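Local coordinates for acyl-CoA dehydrogenase (Mycobacterium thermoresistibile, PDB 3PFD), which catalyses the FAD-dependent dehydrogenation of saturated acyl-CoA to 2,3-dehydroacyl-CoA, passing the electrons on to an acceptor, at residues C[24-29]-C[83-88]. Sequence-based numbering, arbitrary orientation.
Sequences IALREA and TCIVIE
Arg27 lies across Ile85 at about a right angle, its guanidinium resting on the isoleucine and its NH2 edge turned to Glu88. Ile85 CG2 sits 4.0 Å above the guanidinium plane, over its centre, and the same methyl is also 4.0 Å from Arg27 CB, so one branch supports both the root of the arginine and its charged end. The other branch lies along the same face toward the tip, with Ile85 CG1 3.7 Å from Arg27 NH1. The arginine chain is extended through chi1 and chi2 and bends at chi3 (-69°), which lays the guanidinium over Ile85.

From there Arg27 NH2 donates to Glu88 OE2 at 2.9 Å, forming a salt bridge. The oxygen lies close to the guanidinium plane, but the donor comes in from above the carboxylate, the two planes being 48° apart. Each charge has further partners: Glu89 OE2 takes a second salt bridge from NH2, while Arg309 NE reaches Glu88 OE2. Tyr313 OH bonds to both Arg27 NH1 and Glu88 OE1. Gripped by two arginines, Glu88 OE2 would probably have its carboxylate charge stabilised.

Helices 24-47 and 80-91 both belong to the all-helical N-terminal domain of the acyl-CoA dehydrogenase fold. Their short segments run nearly parallel, 24° apart with axes 9.6 Å from each other, and Arg309 and Tyr313 tie the pair to helix 292-321 of the C-terminal helical domain.

On the apolar flank Leu26 points at the second helix, and CG anti to its backbone N carries the CD2 methyl to two others, Ile85 CG2 and Val86 CG2, each at 4.1 Å; the leucine crosses Val86 about perpendicularly and Ile85 at a slant, and Phe64 touches it from a neighbouring loop.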
loop_
_atom_site.group_PDB
_atom_site.type_symbol
_atom_site.label_atom_id
_atom_site.label_comp_id
_atom_site.label_asym_id
_atom_site.label_seq_id
_atom_site.Cartn_x
_atom_site.Cartn_y
_atom_site.Cartn_z
ATOM N N ILE C 24 -27.104 20.465 -0.142
ATOM C CA ILE C 24 -26.105 21.537 -0.211
ATOM C C ILE C 24 -26.411 22.618 0.842
ATOM O O ILE C 24 -25.519 23.048 1.574
ATOM C CB ILE C 24 -26.020 22.175 -1.613
ATOM N N ALA C 25 -27.673 23.035 0.941
ATOM C CA ALA C 25 -28.055 24.032 1.949
ATOM C C ALA C 25 -27.800 23.516 3.371
ATOM O O ALA C 25 -27.377 24.276 4.244
ATOM C CB ALA C 25 -29.517 24.456 1.775
ATOM N N LEU C 26 -28.054 22.225 3.596
ATOM C CA LEU C 26 -27.744 21.598 4.883
ATOM C C LEU C 26 -26.245 21.701 5.157
ATOM O O LEU C 26 -25.832 22.187 6.210
ATOM C CB LEU C 26 -28.180 20.124 4.923
ATOM C CG LEU C 26 -27.818 19.395 6.229
ATOM C CD1 LEU C 26 -28.864 19.662 7.305
ATOM C CD2 LEU C 26 -27.643 17.903 6.007
ATOM N N ARG C 27 -25.444 21.247 4.200
ATOM C CA ARG C 27 -24.005 21.265 4.352
ATOM C C ARG C 27 -23.479 22.652 4.690
ATOM O O ARG C 27 -22.650 22.783 5.587
ATOM C CB ARG C 27 -23.297 20.722 3.118
ATOM C CG ARG C 27 -21.808 20.405 3.379
ATOM C CD ARG C 27 -21.085 20.017 2.110
ATOM N NE ARG C 27 -21.504 18.717 1.583
ATOM C CZ ARG C 27 -21.046 17.525 1.998
ATOM N NH1 ARG C 27 -21.484 16.422 1.418
ATOM N NH2 ARG C 27 -20.178 17.411 2.998
ATOM N N GLU C 28 -23.970 23.674 3.987
ATOM C CA GLU C 28 -23.533 25.052 4.212
ATOM C C GLU C 28 -23.859 25.508 5.648
ATOM O O GLU C 28 -23.022 26.134 6.318
ATOM C CB GLU C 28 -24.132 26.008 3.140
ATOM C CG GLU C 28 -23.646 25.694 1.699
ATOM C CD GLU C 28 -24.222 26.597 0.586
ATOM O OE1 GLU C 28 -23.417 27.084 -0.241
ATOM O OE2 GLU C 28 -25.460 26.805 0.505
ATOM N N ALA C 29 -25.060 25.171 6.120
ATOM C CA ALA C 29 -25.502 25.500 7.476
ATOM C C ALA C 29 -24.702 24.787 8.567
ATOM O O ALA C 29 -24.292 25.423 9.534
ATOM C CB ALA C 29 -26.986 25.206 7.640
ATOM N N THR C 83 -28.094 13.053 7.848
ATOM C CA THR C 83 -27.465 12.698 9.104
ATOM C C THR C 83 -25.953 12.453 8.943
ATOM O O THR C 83 -25.190 12.985 9.751
ATOM C CB THR C 83 -28.161 11.513 9.753
ATOM O OG1 THR C 83 -29.507 11.894 10.070
ATOM C CG2 THR C 83 -27.462 11.108 11.035
ATOM N N CYS C 84 -25.526 11.721 7.894
ATOM C CA CYS C 84 -24.086 11.548 7.614
ATOM C C CYS C 84 -23.369 12.880 7.374
ATOM O O CYS C 84 -22.249 13.095 7.851
ATOM C CB CYS C 84 -23.814 10.593 6.426
ATOM S SG CYS C 84 -24.110 8.855 6.720
ATOM N N ILE C 85 -23.979 13.765 6.595
ATOM C CA ILE C 85 -23.337 15.053 6.283
ATOM C C ILE C 85 -23.101 15.886 7.555
ATOM O O ILE C 85 -22.069 16.529 7.712
ATOM C CB ILE C 85 -24.116 15.814 5.154
ATOM C CG1 ILE C 85 -23.903 15.086 3.808
ATOM C CG2 ILE C 85 -23.674 17.293 5.090
ATOM C CD1 ILE C 85 -24.910 15.431 2.666
ATOM N N VAL C 86 -24.056 15.837 8.481
ATOM C CA VAL C 86 -23.945 16.557 9.769
ATOM C C VAL C 86 -22.737 16.006 10.531
ATOM O O VAL C 86 -21.798 16.754 10.885
ATOM C CB VAL C 86 -25.299 16.504 10.589
ATOM C CG1 VAL C 86 -25.142 17.002 12.073
ATOM C CG2 VAL C 86 -26.346 17.321 9.883
ATOM N N ILE C 87 -22.703 14.687 10.700
ATOM C CA ILE C 87 -21.617 14.044 11.437
ATOM C C ILE C 87 -20.250 14.328 10.816
ATOM O O ILE C 87 -19.304 14.675 11.530
ATOM C CB ILE C 87 -21.887 12.544 11.592
ATOM C CG1 ILE C 87 -23.056 12.362 12.567
ATOM C CG2 ILE C 87 -20.632 11.766 12.036
ATOM C CD1 ILE C 87 -23.820 11.092 12.349
ATOM N N GLU C 88 -20.187 14.220 9.490
ATOM C CA GLU C 88 -18.989 14.506 8.708
ATOM C C GLU C 88 -18.499 15.941 8.898
ATOM O O GLU C 88 -17.306 16.169 9.100
ATOM C CB GLU C 88 -19.293 14.253 7.214
ATOM C CG GLU C 88 -18.204 14.646 6.191
ATOM C CD GLU C 88 -18.717 14.523 4.738
ATOM O OE1 GLU C 88 -19.568 13.635 4.481
ATOM O OE2 GLU C 88 -18.312 15.325 3.863
#